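Local coordinates for protein aerobactin synthase IucA (Klebsiella pneumoniae subsp. pneumoniae, PDB 5JM8) that probably catalyses an ATP-dependent ligation step in the synthesis of the siderophore aerobactin, as an NIS synthetase that binds ATP and magnesium, at residues V54-E66 with F492-E506. Numbering follows the deposited sequence.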
ATOM      1  N   VAL A  54       4.335 -46.826  -9.927  1.00 34.65           N
ATOM      2  CA  VAL A  54       3.561 -46.037  -8.973  1.00 31.07           C
ATOM      3  C   VAL A  54       4.455 -45.409  -7.904  1.00 28.34           C
ATOM      4  O   VAL A  54       5.074 -46.114  -7.106  1.00 29.74           O
ATOM      5  CB  VAL A  54       2.488 -46.900  -8.287  1.00 30.87           C
ATOM      6  CG1 VAL A  54       1.665 -46.064  -7.320  1.00 29.77           C
ATOM      7  CG2 VAL A  54       1.584 -47.550  -9.326  1.00 30.41           C
ATOM      8  N   ALA A  55       4.508 -44.080  -7.897  1.00 25.74           N
ATOM      9  CA  ALA A  55       5.263 -43.341  -6.891  1.00 23.40           C
ATOM     10  C   ALA A  55       4.409 -43.105  -5.649  1.00 24.44           C
ATOM     11  O   ALA A  55       4.908 -43.156  -4.523  1.00 29.73           O
ATOM     12  CB  ALA A  55       5.753 -42.018  -7.459  1.00 20.47           C
ATOM     13  N   TYR A  56       3.122 -42.842  -5.865  1.00 20.81           N
ATOM     14  CA  TYR A  56       2.166 -42.704  -4.771  1.00 19.65           C
ATOM     15  C   TYR A  56       0.828 -43.338  -5.121  1.00 19.88           C
ATOM     16  O   TYR A  56       0.195 -42.968  -6.109  1.00 20.98           O
ATOM     17  CB  TYR A  56       1.958 -41.232  -4.420  1.00 18.71           C
ATOM     18  CG  TYR A  56       0.914 -41.007  -3.348  1.00 22.11           C
ATOM     19  CD1 TYR A  56       1.173 -41.327  -2.023  1.00 21.39           C
ATOM     20  CD2 TYR A  56      -0.329 -40.470  -3.662  1.00 21.00           C
ATOM     21  CE1 TYR A  56       0.223 -41.123  -1.041  1.00 21.50           C
ATOM     22  CE2 TYR A  56      -1.285 -40.260  -2.682  1.00 17.84           C
ATOM     23  CZ  TYR A  56      -1.003 -40.588  -1.376  1.00 21.96           C
ATOM     24  OH  TYR A  56      -1.947 -40.387  -0.400  1.00 17.74           O
ATOM     25  N   PHE A  57       0.406 -44.296  -4.299  1.00 20.19           N
ATOM     26  CA  PHE A  57      -0.896 -44.927  -4.459  1.00 21.13           C
ATOM     27  C   PHE A  57      -1.909 -44.285  -3.520  1.00 23.85           C
ATOM     28  O   PHE A  57      -1.681 -44.188  -2.315  1.00 27.21           O
ATOM     29  CB  PHE A  57      -0.811 -46.429  -4.195  1.00 24.67           C
ATOM     30  CG  PHE A  57      -2.109 -47.149  -4.414  1.00 30.28           C
ATOM     31  CD1 PHE A  57      -2.481 -47.562  -5.683  1.00 30.97           C
ATOM     32  CD2 PHE A  57      -2.963 -47.400  -3.355  1.00 33.99           C
ATOM     33  CE1 PHE A  57      -3.680 -48.218  -5.889  1.00 30.74           C
ATOM     34  CE2 PHE A  57      -4.163 -48.057  -3.556  1.00 34.71           C
ATOM     35  CZ  PHE A  57      -4.521 -48.467  -4.825  1.00 32.94           C
ATOM     36  N   SER A  58      -3.029 -43.856  -4.093  1.00 25.70           N
ATOM     37  CA  SER A  58      -4.063 -43.138  -3.365  1.00 20.49           C
ATOM     38  C   SER A  58      -5.350 -43.948  -3.268  1.00 21.29           C
ATOM     39  O   SER A  58      -5.843 -44.451  -4.281  1.00 21.76           O
ATOM     40  CB  SER A  58      -4.356 -41.804  -4.049  1.00 19.83           C
ATOM     41  OG  SER A  58      -5.568 -41.244  -3.576  1.00 21.76           O
ATOM     42  N   PRO A  59      -5.906 -44.077  -2.051  1.00 22.05           N
ATOM     43  CA  PRO A  59      -7.215 -44.730  -1.930  1.00 24.83           C
ATOM     44  C   PRO A  59      -8.358 -43.861  -2.439  1.00 29.34           C
ATOM     45  O   PRO A  59      -9.514 -44.281  -2.388  1.00 34.52           O
ATOM     46  CB  PRO A  59      -7.350 -44.974  -0.426  1.00 23.44           C
ATOM     47  CG  PRO A  59      -6.477 -43.960   0.205  1.00 20.60           C
ATOM     48  CD  PRO A  59      -5.329 -43.758  -0.732  1.00 19.68           C
ATOM     49  N   THR A  60      -8.031 -42.664  -2.915  1.00 25.21           N
ATOM     50  CA  THR A  60      -9.004 -41.791  -3.556  1.00 23.57           C
ATOM     51  C   THR A  60      -8.597 -41.545  -5.006  1.00 27.43           C
ATOM     52  O   THR A  60      -9.047 -40.591  -5.636  1.00 32.78           O
ATOM     53  CB  THR A  60      -9.136 -40.448  -2.814  1.00 19.66           C
ATOM     54  OG1 THR A  60      -7.836 -39.885  -2.598  1.00 21.82           O
ATOM     55  CG2 THR A  60      -9.824 -40.651  -1.475  1.00 18.70           C
ATOM     56  N   GLN A  61      -7.741 -42.425  -5.521  1.00 28.12           N
ATOM     57  CA  GLN A  61      -7.324 -42.413  -6.923  1.00 22.99           C
ATOM     58  C   GLN A  61      -6.554 -41.154  -7.341  1.00 19.74           C
ATOM     59  O   GLN A  61      -6.401 -40.890  -8.535  1.00 19.54           O
ATOM     60  CB  GLN A  61      -8.540 -42.592  -7.836  1.00 21.87           C
ATOM     61  CG  GLN A  61      -9.237 -43.940  -7.690  1.00 24.61           C
ATOM     62  CD  GLN A  61     -10.373 -43.932  -6.679  1.00 26.16           C
ATOM     63  OE1 GLN A  61     -11.151 -42.982  -6.601  1.00 29.02           O
ATOM     64  NE2 GLN A  61     -10.480 -45.009  -5.911  1.00 24.17           N
ATOM     65  N   HIS A  62      -6.073 -40.379  -6.373  1.00 19.26           N
ATOM     66  CA  HIS A  62      -5.129 -39.304  -6.667  1.00 18.47           C
ATOM     67  C   HIS A  62      -3.722 -39.891  -6.798  1.00 20.22           C
ATOM     68  O   HIS A  62      -2.821 -39.538  -6.038  1.00 23.29           O
ATOM     69  CB  HIS A  62      -5.146 -38.223  -5.578  1.00 17.79           C
ATOM     70  CG  HIS A  62      -6.415 -37.427  -5.522  1.00 19.83           C
ATOM     71  ND1 HIS A  62      -7.509 -37.820  -4.780  1.00 21.50           N
ATOM     72  CD2 HIS A  62      -6.757 -36.251  -6.101  1.00 17.65           C
ATOM     73  CE1 HIS A  62      -8.472 -36.924  -4.912  1.00 20.58           C
ATOM     74  NE2 HIS A  62      -8.042 -35.963  -5.708  1.00 18.88           N
ATOM     75  N   HIS A  63      -3.542 -40.793  -7.759  1.00 18.67           N
ATOM     76  CA  HIS A  63      -2.270 -41.491  -7.930  1.00 21.08           C
ATOM     77  C   HIS A  63      -1.201 -40.609  -8.560  1.00 21.36           C
ATOM     78  O   HIS A  63      -1.507 -39.647  -9.265  1.00 18.29           O
ATOM     79  CB  HIS A  63      -2.449 -42.739  -8.800  1.00 26.14           C
ATOM     80  CG  HIS A  63      -3.494 -43.684  -8.299  1.00 28.06           C
ATOM     81  ND1 HIS A  63      -3.384 -44.348  -7.097  1.00 26.57           N
ATOM     82  CD2 HIS A  63      -4.666 -44.084  -8.844  1.00 27.26           C
ATOM     83  CE1 HIS A  63      -4.447 -45.110  -6.918  1.00 25.61           C
ATOM     84  NE2 HIS A  63      -5.241 -44.969  -7.965  1.00 25.89           N
ATOM     85  N   ARG A  64       0.055 -40.962  -8.303  1.00 20.76           N
ATOM     86  CA  ARG A  64       1.192 -40.351  -8.975  1.00 21.39           C
ATOM     87  C   ARG A  64       2.008 -41.447  -9.652  1.00 21.17           C
ATOM     88  O   ARG A  64       2.612 -42.287  -8.982  1.00 20.94           O
ATOM     89  CB  ARG A  64       2.059 -39.560  -7.988  1.00 22.19           C
ATOM     90  CG  ARG A  64       3.215 -38.808  -8.648  1.00 22.60           C
ATOM     91  CD  ARG A  64       3.988 -37.924  -7.670  1.00 23.69           C
ATOM     92  NE  ARG A  64       4.706 -38.700  -6.656  1.00 26.38           N
ATOM     93  CZ  ARG A  64       4.294 -38.888  -5.404  1.00 29.84           C
ATOM     94  NH1 ARG A  64       5.030 -39.615  -4.573  1.00 35.19           N
ATOM     95  NH2 ARG A  64       3.154 -38.356  -4.970  1.00 29.06           N
ATOM     96  N   PHE A  65       2.000 -41.446 -10.982  1.00 19.74           N
ATOM     97  CA  PHE A  65       2.781 -42.399 -11.760  1.00 21.09           C
ATOM     98  C   PHE A  65       4.133 -41.813 -12.155  1.00 26.54           C
ATOM     99  O   PHE A  65       4.248 -40.620 -12.448  1.00 27.19           O
ATOM    100  CB  PHE A  65       2.024 -42.824 -13.026  1.00 22.18           C
ATOM    101  CG  PHE A  65       0.763 -43.603 -12.762  1.00 21.23           C
ATOM    102  CD1 PHE A  65       0.541 -44.226 -11.544  1.00 25.18           C
ATOM    103  CD2 PHE A  65      -0.204 -43.714 -13.747  1.00 24.46           C
ATOM    104  CE1 PHE A  65      -0.623 -44.937 -11.315  1.00 21.64           C
ATOM    105  CE2 PHE A  65      -1.367 -44.424 -13.524  1.00 22.52           C
ATOM    106  CZ  PHE A  65      -1.577 -45.036 -12.306  1.00 21.89           C
ATOM    107  N   GLU A  66       5.152 -42.666 -12.155  1.00 32.30           N
ATOM    108  CA  GLU A  66       6.464 -42.314 -12.680  1.00 35.12           C
ATOM    109  C   GLU A  66       6.541 -42.740 -14.143  1.00 36.42           C
ATOM    110  O   GLU A  66       6.238 -43.883 -14.480  1.00 41.18           O
ATOM    111  CB  GLU A  66       7.572 -42.976 -11.857  1.00 38.92           C
ATOM    112  CG  GLU A  66       8.977 -42.692 -12.361  1.00 46.98           C
ATOM    113  CD  GLU A  66      10.052 -43.263 -11.455  1.00 56.33           C
ATOM    114  OE1 GLU A  66       9.714 -43.731 -10.345  1.00 59.98           O
ATOM    115  OE2 GLU A  66      11.237 -43.245 -11.852  1.00 60.61           O
ATOM    116  N   PHE A 492     -11.620 -34.810  -0.382  1.00 18.75           N
ATOM    117  CA  PHE A 492     -10.621 -35.853  -0.577  1.00 17.97           C
ATOM    118  C   PHE A 492      -9.420 -35.331  -1.368  1.00 19.41           C
ATOM    119  O   PHE A 492      -8.344 -35.922  -1.321  1.00 22.20           O
ATOM    120  CB  PHE A 492     -11.235 -37.068  -1.279  1.00 21.06           C
ATOM    121  CG  PHE A 492     -12.259 -37.806  -0.446  1.00 26.77           C
ATOM    122  CD1 PHE A 492     -12.357 -37.596   0.923  1.00 29.49           C
ATOM    123  CD2 PHE A 492     -13.122 -38.716  -1.035  1.00 28.24           C
ATOM    124  CE1 PHE A 492     -13.297 -38.275   1.681  1.00 30.21           C
ATOM    125  CE2 PHE A 492     -14.064 -39.395  -0.280  1.00 27.74           C
ATOM    126  CZ  PHE A 492     -14.149 -39.174   1.076  1.00 28.14           C
ATOM    127  N   ALA A 493      -9.596 -34.221  -2.083  1.00 17.84           N
ATOM    128  CA  ALA A 493      -8.476 -33.586  -2.767  1.00 16.14           C
ATOM    129  C   ALA A 493      -7.560 -32.939  -1.740  1.00 16.74           C
ATOM    130  O   ALA A 493      -6.344 -32.879  -1.921  1.00 17.48           O
ATOM    131  CB  ALA A 493      -8.963 -32.559  -3.766  1.00 15.95           C
ATOM    132  N   VAL A 494      -8.158 -32.458  -0.654  1.00 16.43           N
ATOM    133  CA  VAL A 494      -7.400 -31.884   0.449  1.00 16.48           C
ATOM    134  C   VAL A 494      -6.595 -32.974   1.152  1.00 19.89           C
ATOM    135  O   VAL A 494      -5.389 -32.836   1.346  1.00 23.82           O
ATOM    136  CB  VAL A 494      -8.333 -31.172   1.461  1.00 15.57           C
ATOM    137  CG1 VAL A 494      -7.571 -30.745   2.706  1.00 13.92           C
ATOM    138  CG2 VAL A 494      -9.002 -29.977   0.808  1.00 13.99           C
ATOM    139  N   THR A 495      -7.266 -34.059   1.526  1.00 18.79           N
ATOM    140  CA  THR A 495      -6.611 -35.150   2.240  1.00 18.81           C
ATOM    141  C   THR A 495      -5.570 -35.837   1.357  1.00 20.34           C
ATOM    142  O   THR A 495      -4.523 -36.268   1.840  1.00 20.45           O
ATOM    143  CB  THR A 495      -7.634 -36.196   2.733  1.00 19.93           C
ATOM    144  OG1 THR A 495      -8.312 -36.779   1.615  1.00 21.75           O
ATOM    145  CG2 THR A 495      -8.657 -35.553   3.656  1.00 20.24           C
ATOM    146  N   ALA A 496      -5.860 -35.928   0.062  1.00 24.45           N
ATOM    147  CA  ALA A 496      -4.957 -36.567  -0.893  1.00 20.27           C
ATOM    148  C   ALA A 496      -3.684 -35.756  -1.100  1.00 17.39           C
ATOM    149  O   ALA A 496      -2.591 -36.314  -1.163  1.00 15.69           O
ATOM    150  CB  ALA A 496      -5.659 -36.775  -2.222  1.00 21.34           C
ATOM    151  N   ALA A 497      -3.836 -34.441  -1.217  1.00 14.94           N
ATOM    152  CA  ALA A 497      -2.693 -33.548  -1.365  1.00 15.59           C
ATOM    153  C   ALA A 497      -1.747 -33.684  -0.179  1.00 14.49           C
ATOM    154  O   ALA A 497      -0.533 -33.752  -0.343  1.00 19.01           O
ATOM    155  CB  ALA A 497      -3.162 -32.114  -1.503  1.00 14.01           C
ATOM    156  N   LEU A 498      -2.320 -33.727   1.017  1.00 16.01           N
ATOM    157  CA  LEU A 498      -1.539 -33.838   2.240  1.00 15.79           C
ATOM    158  C   LEU A 498      -0.951 -35.235   2.385  1.00 16.30           C
ATOM    159  O   LEU A 498       0.149 -35.404   2.912  1.00 16.41           O
ATOM    160  CB  LEU A 498      -2.409 -33.495   3.448  1.00 15.25           C
ATOM    161  CG  LEU A 498      -2.953 -32.065   3.431  1.00 14.17           C
ATOM    162  CD1 LEU A 498      -4.115 -31.916   4.392  1.00 14.18           C
ATOM    163  CD2 LEU A 498      -1.848 -31.069   3.757  1.00 13.78           C
ATOM    164  N   GLY A 499      -1.692 -36.234   1.918  1.00 19.20           N
ATOM    165  CA  GLY A 499      -1.204 -37.598   1.909  1.00 19.31           C
ATOM    166  C   GLY A 499      -0.038 -37.768   0.958  1.00 19.16           C
ATOM    167  O   GLY A 499       0.942 -38.441   1.277  1.00 22.57           O
ATOM    168  N   ALA A 500      -0.145 -37.147  -0.212  1.00 16.98           N
ATOM    169  CA  ALA A 500       0.890 -37.256  -1.232  1.00 16.19           C
ATOM    170  C   ALA A 500       2.189 -36.604  -0.772  1.00 16.53           C
ATOM    171  O   ALA A 500       3.274 -37.006  -1.189  1.00 19.69           O
ATOM    172  CB  ALA A 500       0.415 -36.629  -2.522  1.00 15.98           C
ATOM    173  N   ALA A 501       2.069 -35.604   0.096  1.00 16.94           N
ATOM    174  CA  ALA A 501       3.231 -34.895   0.625  1.00 18.10           C
ATOM    175  C   ALA A 501       3.828 -35.620   1.830  1.00 18.58           C
ATOM    176  O   ALA A 501       4.878 -35.233   2.340  1.00 22.87           O
ATOM    177  CB  ALA A 501       2.851 -33.473   1.005  1.00 14.59           C
ATOM    178  N   GLY A 502       3.150 -36.665   2.289  1.00 20.00           N
ATOM    179  CA  GLY A 502       3.654 -37.471   3.386  1.00 18.94           C
ATOM    180  C   GLY A 502       3.516 -36.811   4.747  1.00 17.69           C
ATOM    181  O   GLY A 502       4.288 -37.101   5.661  1.00 19.00           O
ATOM    182  N   LEU A 503       2.533 -35.926   4.885  1.00 15.71           N
ATOM    183  CA  LEU A 503       2.255 -35.279   6.163  1.00 15.69           C
ATOM    184  C   LEU A 503       1.453 -36.208   7.072  1.00 16.62           C
ATOM    185  O   LEU A 503       1.637 -36.216   8.289  1.00 16.61           O
ATOM    186  CB  LEU A 503       1.504 -33.964   5.944  1.00 15.95           C
ATOM    187  CG  LEU A 503       2.268 -32.894   5.156  1.00 17.45           C
ATOM    188  CD1 LEU A 503       1.404 -31.672   4.902  1.00 14.58           C
ATOM    189  CD2 LEU A 503       3.542 -32.499   5.880  1.00 20.71           C
ATOM    190  N   ASP A 504       0.562 -36.986   6.464  1.00 16.85           N
ATOM    191  CA  ASP A 504      -0.186 -38.026   7.164  1.00 16.41           C
ATOM    192  C   ASP A 504      -0.957 -38.823   6.120  1.00 16.74           C
ATOM    193  O   ASP A 504      -1.258 -38.306   5.050  1.00 16.45           O
ATOM    194  CB  ASP A 504      -1.139 -37.429   8.207  1.00 19.36           C
ATOM    195  CG  ASP A 504      -1.670 -38.469   9.185  1.00 25.28           C
ATOM    196  OD1 ASP A 504      -1.183 -39.620   9.171  1.00 27.96           O
ATOM    197  OD2 ASP A 504      -2.570 -38.127   9.980  1.00 27.75           O
ATOM    198  N   SER A 505      -1.270 -40.079   6.418  1.00 17.40           N
ATOM    199  CA  SER A 505      -1.976 -40.934   5.464  1.00 17.82           C
ATOM    200  C   SER A 505      -3.364 -40.372   5.154  1.00 17.55           C
ATOM    201  O   SER A 505      -3.959 -39.697   5.989  1.00 17.57           O
ATOM    202  CB  SER A 505      -2.089 -42.361   6.008  1.00 18.63           C
ATOM    203  OG  SER A 505      -2.724 -42.374   7.272  1.00 18.71           O
ATOM    204  N   GLU A 506      -3.870 -40.634   3.950  1.00 18.12           N
ATOM    205  CA  GLU A 506      -5.233 -40.237   3.606  1.00 17.59           C
ATOM    206  C   GLU A 506      -6.208 -40.914   4.555  1.00 19.70           C
ATOM    207  O   GLU A 506      -7.185 -40.308   4.992  1.00 21.09           O
ATOM    208  CB  GLU A 506      -5.576 -40.602   2.161  1.00 17.83           C
ATOM    209  CG  GLU A 506      -4.687 -39.941   1.124  1.00 17.43           C
ATOM    210  CD  GLU A 506      -5.209 -40.095  -0.295  1.00 17.62           C
ATOM    211  OE1 GLU A 506      -6.442 -40.055  -0.489  1.00 17.75           O
ATOM    212  OE2 GLU A 506      -4.381 -40.258  -1.216  1.00 17.69           O
TER
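Tyr56 and His62, on the loop joining strands 49-54 and 64-72, lie against the last turns of helix 475-500, their CA atoms nearest those of Ala500 and Ala496, while Pro59 comes closest to Glu506 at the start of helix 506-521. The Glu506 carboxylate takes three hydroxyl donors from the loop. Tyr56 OH gives to OE2 of Glu506 at 2.6 Å, on the anti lone pair. Ser58 OG reaches the same Glu506 OE2 at 2.8 Å from the syn side, 15° out of the carboxylate plane. Thr60 OG1 donates to OE1 of Glu506 at 2.5 Å, on the syn lone pair of OE1. Gripped at both oxygens, this buried carboxylate should have little freedom to rotate, and it lies nearly coplanar with the Tyr56 ring. In Thr60 a chi1 of 50° sets OG1 between the backbone N and the carbonyl carbon, where it meets the carboxylate, and leaves CG2 to touch Phe492; His62 ND1 donates to that OG1 close to its own ring plane. The loop contains a type I beta turn from Ser58 to Gln61, reinforced by an ST turn in which Thr60 N donates to Ser58 OG; a classic beta bulge, Ala55 and Tyr56 facing Arg64, stands at its base. The helix supplies small residues where the rings come down. Ala500 CA sits squarely over one face of Tyr56, 3.8 Å from the ring centroid, a CH-pi contact. One turn earlier, Ala496 CB makes the same kind of contact with His62, 3.6 Å from the centroid and offset toward the rim, while Phe151 meets that imidazole edge-to-face. One turn further toward the N-terminus of the helix, the side chain of Ala493, beside His62 NE2, lies about 7 Å from the bound ATP.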